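Local coordinates for 2',5'-phosphodiesterase 12 (PDB 4Z0V), which belongs to the endonuclease/exonuclease/phosphatase family of DNase I-like fold and carries an additional N-terminal beta domain, at residues L40-E46 / L75-C81; L224-H228 / D315-G319; L266-V270 / H308-V312. Residues are numbered along the deposited sequence.

Contact 1. Residues L40-E46 / L75-C81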
loop_
_atom_site.group_PDB
_atom_site.type_symbol
_atom_site.label_atom_id
_atom_site.label_comp_id
_atom_site.label_asym_id
_atom_site.label_seq_id
_atom_site.Cartn_x
_atom_site.Cartn_y
_atom_site.Cartn_z
ATOM N N LEU A 40 -6.155 -25.282 -13.589
ATOM C CA LEU A 40 -7.376 -25.070 -14.382
ATOM C C LEU A 40 -8.407 -24.378 -13.526
ATOM O O LEU A 40 -8.587 -24.754 -12.367
ATOM C CB LEU A 40 -7.952 -26.422 -14.882
ATOM C CG LEU A 40 -7.036 -27.348 -15.721
ATOM C CD1 LEU A 40 -7.773 -28.630 -16.101
ATOM C CD2 LEU A 40 -6.512 -26.653 -16.969
ATOM N N PHE A 41 -9.072 -23.377 -14.075
ATOM C CA PHE A 41 -10.116 -22.652 -13.353
ATOM C C PHE A 41 -11.358 -22.578 -14.186
ATOM O O PHE A 41 -11.288 -22.387 -15.402
ATOM C CB PHE A 41 -9.659 -21.207 -13.031
ATOM C CG PHE A 41 -8.401 -21.145 -12.212
ATOM C CD1 PHE A 41 -8.434 -21.360 -10.843
ATOM C CD2 PHE A 41 -7.176 -20.859 -12.807
ATOM C CE1 PHE A 41 -7.253 -21.336 -10.083
ATOM C CE2 PHE A 41 -5.999 -20.825 -12.042
ATOM C CZ PHE A 41 -6.047 -21.067 -10.691
ATOM N N ARG A 42 -12.500 -22.688 -13.547
ATOM C CA ARG A 42 -13.761 -22.497 -14.259
ATOM C C ARG A 42 -14.762 -21.940 -13.274
ATOM O O ARG A 42 -14.904 -22.487 -12.196
ATOM C CB ARG A 42 -14.278 -23.804 -14.901
ATOM C CG ARG A 42 -15.641 -23.652 -15.601
ATOM C CD ARG A 42 -15.597 -22.703 -16.802
ATOM N NE ARG A 42 -14.972 -23.337 -17.970
ATOM C CZ ARG A 42 -15.069 -22.868 -19.209
ATOM N NH1 ARG A 42 -14.467 -23.497 -20.212
ATOM N NH2 ARG A 42 -15.758 -21.764 -19.454
ATOM N N TRP A 43 -15.440 -20.868 -13.644
ATOM C CA TRP A 43 -16.424 -20.258 -12.772
ATOM C C TRP A 43 -17.823 -20.609 -13.232
ATOM O O TRP A 43 -18.113 -20.576 -14.438
ATOM C CB TRP A 43 -16.250 -18.743 -12.754
ATOM C CG TRP A 43 -15.081 -18.302 -11.927
ATOM C CD1 TRP A 43 -13.805 -18.041 -12.361
ATOM C CD2 TRP A 43 -15.116 -17.967 -10.545
ATOM N NE1 TRP A 43 -13.035 -17.598 -11.306
ATOM C CE2 TRP A 43 -13.822 -17.523 -10.185
ATOM C CE3 TRP A 43 -16.140 -17.954 -9.572
ATOM C CZ2 TRP A 43 -13.512 -17.124 -8.878
ATOM C CZ3 TRP A 43 -15.823 -17.568 -8.281
ATOM C CH2 TRP A 43 -14.527 -17.147 -7.953
ATOM N N TYR A 44 -18.701 -20.853 -12.259
ATOM C CA TYR A 44 -20.122 -21.122 -12.459
ATOM C C TYR A 44 -20.978 -20.161 -11.694
ATOM O O TYR A 44 -20.546 -19.615 -10.675
ATOM C CB TYR A 44 -20.510 -22.524 -11.996
ATOM C CG TYR A 44 -19.728 -23.619 -12.657
ATOM C CD1 TYR A 44 -18.458 -23.965 -12.202
ATOM C CD2 TYR A 44 -20.290 -24.381 -13.682
ATOM C CE1 TYR A 44 -17.740 -25.010 -12.786
ATOM C CE2 TYR A 44 -19.585 -25.433 -14.268
ATOM C CZ TYR A 44 -18.308 -25.738 -13.817
ATOM O OH TYR A 44 -17.590 -26.760 -14.388
ATOM N N LYS A 45 -22.208 -19.983 -12.158
ATOM C CA LYS A 45 -23.186 -19.184 -11.439
ATOM C C LYS A 45 -24.438 -20.033 -11.289
ATOM O O LYS A 45 -24.679 -20.928 -12.094
ATOM C CB LYS A 45 -23.473 -17.846 -12.154
ATOM C CG LYS A 45 -24.174 -18.025 -13.502
ATOM C CD LYS A 45 -24.170 -16.780 -14.397
ATOM C CE LYS A 45 -24.793 -17.108 -15.743
ATOM N NZ LYS A 45 -25.180 -15.888 -16.502
ATOM N N GLU A 46 -25.218 -19.786 -10.238
ATOM C CA GLU A 46 -26.465 -20.500 -10.036
ATOM C C GLU A 46 -27.308 -20.358 -11.275
ATOM O O GLU A 46 -27.342 -19.278 -11.860
ATOM C CB GLU A 46 -27.195 -19.925 -8.829
ATOM C CG GLU A 46 -27.077 -20.780 -7.606
ATOM C CD GLU A 46 -27.875 -20.199 -6.464
ATOM O OE1 GLU A 46 -28.654 -20.959 -5.848
ATOM O OE2 GLU A 46 -27.780 -18.971 -6.239
ATOM N N LEU A 75 -27.472 -14.276 -7.430
ATOM C CA LEU A 75 -26.958 -15.629 -7.679
ATOM C C LEU A 75 -25.718 -15.927 -6.817
ATOM O O LEU A 75 -24.897 -15.034 -6.593
ATOM C CB LEU A 75 -26.551 -15.814 -9.159
ATOM C CG LEU A 75 -27.586 -15.501 -10.253
ATOM C CD1 LEU A 75 -26.941 -15.677 -11.657
ATOM C CD2 LEU A 75 -28.794 -16.454 -10.173
ATOM N N ARG A 76 -25.544 -17.191 -6.420
ATOM C CA ARG A 76 -24.312 -17.643 -5.793
ATOM C C ARG A 76 -23.356 -18.017 -6.930
ATOM O O ARG A 76 -23.795 -18.239 -8.067
ATOM C CB ARG A 76 -24.557 -18.846 -4.867
ATOM C CG ARG A 76 -25.403 -18.413 -3.649
ATOM C CD ARG A 76 -25.279 -19.308 -2.439
ATOM N NE ARG A 76 -25.921 -20.608 -2.640
ATOM C CZ ARG A 76 -25.277 -21.769 -2.715
ATOM N NH1 ARG A 76 -25.952 -22.896 -2.894
ATOM N NH2 ARG A 76 -23.955 -21.814 -2.608
ATOM N N LEU A 77 -22.070 -18.099 -6.626
ATOM C CA LEU A 77 -21.057 -18.474 -7.621
ATOM C C LEU A 77 -20.341 -19.703 -7.149
ATOM O O LEU A 77 -20.342 -20.012 -5.961
ATOM C CB LEU A 77 -20.043 -17.295 -7.776
ATOM C CG LEU A 77 -20.615 -15.921 -8.128
ATOM C CD1 LEU A 77 -19.461 -14.852 -8.100
ATOM C CD2 LEU A 77 -21.286 -15.937 -9.516
ATOM N N LYS A 78 -19.706 -20.413 -8.067
ATOM C CA LYS A 78 -18.938 -21.579 -7.679
ATOM C C LYS A 78 -17.654 -21.586 -8.497
ATOM O O LYS A 78 -17.697 -21.323 -9.697
ATOM C CB LYS A 78 -19.763 -22.866 -7.956
ATOM C CG LYS A 78 -19.006 -24.161 -7.596
ATOM C CD LYS A 78 -19.880 -25.397 -7.647
ATOM C CE LYS A 78 -19.930 -26.021 -9.012
ATOM N NZ LYS A 78 -20.462 -27.398 -8.935
ATOM N N LEU A 79 -16.528 -21.883 -7.852
ATOM C CA LEU A 79 -15.253 -22.001 -8.563
ATOM C C LEU A 79 -14.814 -23.445 -8.551
ATOM O O LEU A 79 -14.789 -24.065 -7.486
ATOM C CB LEU A 79 -14.146 -21.116 -7.922
ATOM C CG LEU A 79 -12.677 -21.344 -8.436
ATOM C CD1 LEU A 79 -12.521 -20.949 -9.909
ATOM C CD2 LEU A 79 -11.656 -20.589 -7.554
ATOM N N HIS A 80 -14.467 -23.969 -9.733
ATOM C CA HIS A 80 -13.810 -25.252 -9.896
ATOM C C HIS A 80 -12.355 -24.963 -10.119
ATOM O O HIS A 80 -12.034 -24.188 -11.023
ATOM C CB HIS A 80 -14.348 -26.053 -11.105
ATOM C CG HIS A 80 -13.494 -27.253 -11.439
ATOM N ND1 HIS A 80 -12.270 -27.124 -12.111
ATOM C CD2 HIS A 80 -13.679 -28.556 -11.129
ATOM C CE1 HIS A 80 -11.772 -28.348 -12.196
ATOM N NE2 HIS A 80 -12.598 -29.249 -11.642
ATOM N N CYS A 81 -11.468 -25.669 -9.428
ATOM C CA CYS A 81 -10.061 -25.498 -9.733
ATOM C C CYS A 81 -9.318 -26.810 -9.612
ATOM O O CYS A 81 -9.540 -27.572 -8.671
ATOM C CB CYS A 81 -9.415 -24.399 -8.902
ATOM S SG CYS A 81 -9.921 -24.389 -7.182
HETATM O O HOH W 1 -28.688 -20.470 -3.168
#
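Two antiparallel strands sort their side chains onto two faces of differing relief. On one, Phe-41, Trp-43 and Lys-45 stand opposite Cys-81, Leu-79 and Leu-77 in non-hydrogen-bonded pairs. Leu-79 CD1 is the central bump: it sits over the five-membered ring of Trp-43, 3.7 Å from its centroid, a CH-pi contact, and meets the edge of Phe-41. Beside it, Phe-41 CD1 lies 3.7 Å from Cys-81 CB, and Phe-10 and Leu-13 cover that cysteine. On the other face Tyr-44 CE1 rests 3.9 Å from His-80 CB. There Lys-78 NZ forms a salt bridge with Glu-94. Paired backbone bonds at Arg-42/His-80 and Tyr-44/Lys-78, then Glu-46 N to Arg-76 O (3.0 Å), fix the register. Glu-46 OE2 accepts from Arg-76 N at 2.9 Å; a water joins Glu-46 OE1 (2.7 Å) to Arg-76 NE (2.8 Å), and Arg-76 salt-bridges Glu-96. A largely apolar face, Lys-45 leading its end away, and a polar one fit a sheet packed by one face in a beta sandwich, consistent with an E-set domain.

Contact 2. Residues L224-H228 / D315-G319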
loop_
_atom_site.group_PDB
_atom_site.type_symbol
_atom_site.label_atom_id
_atom_site.label_comp_id
_atom_site.label_asym_id
_atom_site.label_seq_id
_atom_site.Cartn_x
_atom_site.Cartn_y
_atom_site.Cartn_z
ATOM N N LEU A 224 12.555 -9.893 -6.366
ATOM C CA LEU A 224 13.068 -9.367 -5.100
ATOM C C LEU A 224 14.472 -9.918 -4.841
ATOM O O LEU A 224 14.666 -11.129 -4.900
ATOM C CB LEU A 224 12.105 -9.776 -3.981
ATOM C CG LEU A 224 12.495 -9.399 -2.550
ATOM C CD1 LEU A 224 12.445 -7.874 -2.352
ATOM C CD2 LEU A 224 11.527 -10.069 -1.554
ATOM N N LEU A 225 15.459 -9.041 -4.648
ATOM C CA LEU A 225 16.831 -9.476 -4.342
ATOM C C LEU A 225 17.035 -9.652 -2.849
ATOM O O LEU A 225 17.562 -10.689 -2.398
ATOM C CB LEU A 225 17.882 -8.487 -4.884
ATOM C CG LEU A 225 17.971 -8.409 -6.405
ATOM C CD1 LEU A 225 19.141 -7.497 -6.834
ATOM C CD2 LEU A 225 18.122 -9.836 -7.032
ATOM N N SER A 226 16.733 -8.598 -2.084
ATOM C CA SER A 226 16.998 -8.619 -0.650
ATOM C C SER A 226 16.103 -7.644 0.100
ATOM O O SER A 226 15.460 -6.785 -0.507
ATOM C CB SER A 226 18.464 -8.256 -0.403
ATOM O OG SER A 226 18.733 -6.974 -0.934
ATOM N N GLN A 227 16.048 -7.801 1.435
ATOM C CA GLN A 227 15.189 -6.951 2.272
ATOM C C GLN A 227 16.016 -6.372 3.407
ATOM O O GLN A 227 16.935 -7.023 3.920
ATOM C CB GLN A 227 13.988 -7.727 2.817
ATOM C CG GLN A 227 13.080 -8.301 1.715
ATOM C CD GLN A 227 12.055 -9.212 2.319
ATOM O OE1 GLN A 227 12.219 -10.433 2.322
ATOM N NE2 GLN A 227 10.986 -8.632 2.871
ATOM N N HIS A 228 15.733 -5.118 3.770
ATOM C CA HIS A 228 16.559 -4.421 4.762
ATOM C C HIS A 228 15.670 -3.593 5.707
ATOM O O HIS A 228 15.899 -2.405 5.940
ATOM C CB HIS A 228 17.582 -3.544 4.020
ATOM C CG HIS A 228 18.337 -4.292 2.956
ATOM N ND1 HIS A 228 19.501 -4.980 3.248
ATOM C CD2 HIS A 228 18.038 -4.479 1.645
ATOM C CE1 HIS A 228 19.884 -5.544 2.109
ATOM N NE2 HIS A 228 19.027 -5.286 1.126
ATOM N N ASP A 315 26.277 1.404 -0.169
ATOM C CA ASP A 315 27.290 0.616 0.541
ATOM C C ASP A 315 27.047 -0.867 0.306
ATOM O O ASP A 315 27.941 -1.535 -0.218
ATOM C CB ASP A 315 27.301 0.949 2.048
ATOM C CG ASP A 315 27.800 2.333 2.432
ATOM O OD1 ASP A 315 28.362 3.028 1.561
ATOM O OD2 ASP A 315 27.670 2.701 3.625
ATOM N N LEU A 316 25.842 -1.386 0.657
ATOM C CA LEU A 316 25.497 -2.802 0.454
ATOM C C LEU A 316 25.459 -3.094 -1.027
ATOM O O LEU A 316 26.024 -4.079 -1.466
ATOM C CB LEU A 316 24.165 -3.196 1.131
ATOM C CG LEU A 316 24.119 -3.091 2.666
ATOM C CD1 LEU A 316 22.800 -3.672 3.223
ATOM C CD2 LEU A 316 25.307 -3.841 3.325
ATOM N N TYR A 317 24.810 -2.219 -1.798
ATOM C CA TYR A 317 24.777 -2.295 -3.261
ATOM C C TYR A 317 25.651 -1.157 -3.787
ATOM O O TYR A 317 25.716 -0.102 -3.156
ATOM C CB TYR A 317 23.356 -2.195 -3.806
ATOM C CG TYR A 317 22.565 -3.467 -3.612
ATOM C CD1 TYR A 317 22.561 -4.464 -4.589
ATOM C CD2 TYR A 317 21.843 -3.690 -2.440
ATOM C CE1 TYR A 317 21.834 -5.648 -4.416
ATOM C CE2 TYR A 317 21.127 -4.875 -2.246
ATOM C CZ TYR A 317 21.143 -5.855 -3.231
ATOM O OH TYR A 317 20.391 -6.977 -3.065
ATOM N N PRO A 318 26.253 -1.313 -4.969
ATOM C CA PRO A 318 27.197 -0.291 -5.447
ATOM C C PRO A 318 26.536 0.862 -6.225
ATOM O O PRO A 318 26.951 1.190 -7.339
ATOM C CB PRO A 318 28.156 -1.119 -6.315
ATOM C CG PRO A 318 27.261 -2.136 -6.931
ATOM C CD PRO A 318 26.328 -2.533 -5.798
ATOM N N GLY A 319 25.574 1.522 -5.589
ATOM C CA GLY A 319 24.950 2.726 -6.116
ATOM C C GLY A 319 23.738 2.464 -6.966
ATOM O O GLY A 319 23.822 2.464 -8.197
#
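A few side chains can join a strand to a helix end even where the backbones stay apart, here with no CA pair closer than the 10.1 Å between His-228 and Leu-316. Polar contacts come first. Ser-226 is the hub: its OG lies 2.7 Å from Tyr-317 OH and 2.7 Å from His-228 NE2, both hydrogen bonds. The tyrosine comes from the other segment, the histidine from the serine's own segment, so three side chains form a short chain of polar groups. The backbone is arranged accordingly. Leu-225 and Ser-226 both face Val-270 of the adjacent strand in a classic beta bulge, and both point toward 315-319; Tyr-317, the first residue to leave helical geometry after helix 295-316, points toward 224-228, and its hydroxyl meets Ser-226.

One apolar pair flanks the polar centre, Leu-225 CD1 with Tyr-317 CE1 at 4.1 Å. The rest are van der Waals contacts: Leu-225 CB lies 3.4 Å from Tyr-317 OH, Leu-316 CD1 is 3.5 Å from His-228 ND1, and His-228 NE2 meets the edge of the tyrosine ring, 4.0 Å from Tyr-317 CE2. Only 190 Å² is buried in all, at the protein surface. The chemistry therefore implies a specific but small tie: one hydrogen bond between the segments, Ser-226 with Tyr-317, extended by Ser-226 with His-228 and bordered by two leucines.

Contact 3. Residues L266-V270 / H308-V312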
loop_
_atom_site.group_PDB
_atom_site.type_symbol
_atom_site.label_atom_id
_atom_site.label_comp_id
_atom_site.label_asym_id
_atom_site.label_seq_id
_atom_site.Cartn_x
_atom_site.Cartn_y
_atom_site.Cartn_z
ATOM N N LEU A 266 10.500 1.044 8.982
ATOM C CA LEU A 266 10.895 1.332 7.606
ATOM C C LEU A 266 11.068 0.027 6.873
ATOM O O LEU A 266 11.848 -0.827 7.292
ATOM C CB LEU A 266 12.224 2.110 7.598
ATOM C CG LEU A 266 12.779 2.422 6.183
ATOM C CD1 LEU A 266 11.841 3.378 5.421
ATOM C CD2 LEU A 266 14.179 3.005 6.275
ATOM N N GLN A 267 10.358 -0.132 5.788
ATOM C CA GLN A 267 10.463 -1.344 4.979
ATOM C C GLN A 267 11.343 -1.013 3.783
ATOM O O GLN A 267 11.165 0.035 3.143
ATOM C CB GLN A 267 9.051 -1.764 4.573
ATOM C CG GLN A 267 8.955 -2.949 3.622
ATOM C CD GLN A 267 7.494 -3.304 3.415
ATOM O OE1 GLN A 267 6.684 -2.476 2.954
ATOM N NE2 GLN A 267 7.128 -4.517 3.812
ATOM N N VAL A 268 12.331 -1.854 3.505
ATOM C CA VAL A 268 13.226 -1.599 2.395
ATOM C C VAL A 268 13.358 -2.892 1.615
ATOM O O VAL A 268 13.731 -3.927 2.190
ATOM C CB VAL A 268 14.608 -1.039 2.807
ATOM C CG1 VAL A 268 15.506 -0.860 1.583
ATOM C CG2 VAL A 268 14.500 0.286 3.580
ATOM N N SER A 269 13.123 -2.800 0.316
ATOM C CA SER A 269 13.226 -3.959 -0.582
ATOM C C SER A 269 14.045 -3.583 -1.804
ATOM O O SER A 269 13.738 -2.580 -2.455
ATOM C CB SER A 269 11.828 -4.402 -1.010
ATOM O OG SER A 269 10.945 -4.492 0.101
ATOM N N VAL A 270 15.045 -4.393 -2.149
ATOM C CA VAL A 270 15.835 -4.116 -3.346
ATOM C C VAL A 270 15.325 -5.036 -4.442
ATOM O O VAL A 270 15.332 -6.248 -4.263
ATOM C CB VAL A 270 17.348 -4.279 -3.092
ATOM C CG1 VAL A 270 18.131 -4.182 -4.407
ATOM C CG2 VAL A 270 17.840 -3.224 -2.088
ATOM N N HIS A 308 19.924 5.078 6.499
ATOM C CA HIS A 308 19.753 3.651 6.263
ATOM C C HIS A 308 19.656 3.357 4.752
ATOM O O HIS A 308 20.303 2.438 4.255
ATOM C CB HIS A 308 18.500 3.092 6.988
ATOM C CG HIS A 308 18.380 1.608 6.807
ATOM N ND1 HIS A 308 19.365 0.741 7.276
ATOM C CD2 HIS A 308 17.430 0.884 6.167
ATOM C CE1 HIS A 308 18.972 -0.477 6.932
ATOM N NE2 HIS A 308 17.820 -0.444 6.253
ATOM N N ILE A 309 18.857 4.136 4.034
ATOM C CA ILE A 309 18.673 3.926 2.594
ATOM C C ILE A 309 19.992 4.206 1.853
ATOM O O ILE A 309 20.318 3.479 0.899
ATOM C CB ILE A 309 17.495 4.786 2.070
ATOM C CG1 ILE A 309 16.150 4.236 2.625
ATOM C CG2 ILE A 309 17.486 4.792 0.546
ATOM C CD1 ILE A 309 14.977 5.258 2.580
ATOM N N ARG A 310 20.774 5.201 2.331
ATOM C CA ARG A 310 22.082 5.500 1.733
ATOM C C ARG A 310 23.003 4.279 1.909
ATOM O O ARG A 310 23.682 3.876 0.972
ATOM C CB ARG A 310 22.684 6.780 2.389
ATOM C CG ARG A 310 24.103 7.195 1.931
ATOM C CD ARG A 310 24.236 7.539 0.458
ATOM N NE ARG A 310 23.582 8.808 0.129
ATOM C CZ ARG A 310 23.317 9.221 -1.106
ATOM N NH1 ARG A 310 23.635 8.464 -2.151
ATOM N NH2 ARG A 310 22.702 10.375 -1.305
ATOM N N HIS A 311 22.971 3.665 3.088
ATOM C CA HIS A 311 23.786 2.481 3.364
ATOM C C HIS A 311 23.391 1.343 2.440
ATOM O O HIS A 311 24.253 0.710 1.834
ATOM C CB HIS A 311 23.622 2.040 4.828
ATOM C CG HIS A 311 24.304 0.751 5.152
ATOM N ND1 HIS A 311 25.679 0.636 5.120
ATOM C CD2 HIS A 311 23.775 -0.434 5.540
ATOM C CE1 HIS A 311 25.945 -0.612 5.479
ATOM N NE2 HIS A 311 24.829 -1.288 5.754
ATOM N N VAL A 312 22.083 1.045 2.366
ATOM C CA VAL A 312 21.631 -0.052 1.517
ATOM C C VAL A 312 21.965 0.197 0.047
ATOM O O VAL A 312 22.456 -0.712 -0.637
ATOM C CB VAL A 312 20.106 -0.274 1.697
ATOM C CG1 VAL A 312 19.555 -1.260 0.659
ATOM C CG2 VAL A 312 19.799 -0.755 3.111
#
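When a helix lies on a beta sheet, alternate strand residues supply the interface, and 266-270 illustrates the rule. Leu-266 opens it by pointing toward the helix, its CD2 3.9 Å from His-308 CD2 and 4.3 Å from Ile-309 CG1. Gln-267 faces away, to the other side of the sheet, where its OE1 is hydrogen-bonded to Thr-215 and Asn-285. Val-268 is the middle residue of the three and touches three helix residues: CG2 meets the edge of the His-308 ring at CD2, 4.0 Å away, and lies 4.4 Å from Ile-309 CG1, while CG1 is 4.2 Å from Val-312 CG1. Ser-269 again turns from the helix. Val-270 closes the series with CG2 against Val-312 CG1 at 3.8 Å, and its side chain also touches Tyr-317 beyond the helix.

The helix answers with His-308, Ile-309 and Val-312, one turn joined by the bond from Val-312 N to His-308 O at 2.9 Å. Although His-308 packs its carbon atoms here, its NE2 is hydrogen-bonded to His-228 O on the neighbouring strand. The local axes run 10.5 Å apart at an angle of 17°, so the helix lies nearly along the strand. This buried, nearly aligned and largely apolar interface is typical of the layered alpha/beta architecture of the DNase I-like fold, in which helices cover the outer faces of a beta sandwich.

The chemistry of the three contacts varies with their depth. Contact 3 is core, its touching residues all buried and joined by mostly apolar packing. Contact 2 lies at the surface and adds side-chain hydrogen bonding; the two centres are about 7 Å apart. They share helix 295-316 and engage neighbouring strands of one sheet, with contact 3 nested along the chain within the loop that contact 2 closes. His-228 also packs on Val-312, bringing the two together. Contact 1, partly buried, belongs to the N-terminal domain, its centre about 43 Å from the centre of either other contact, and depends on backbone pairing between strands. Contact 3 instead joins strand to helix, and contact 2 joins the bulged strand region to the helix end and the residue after it.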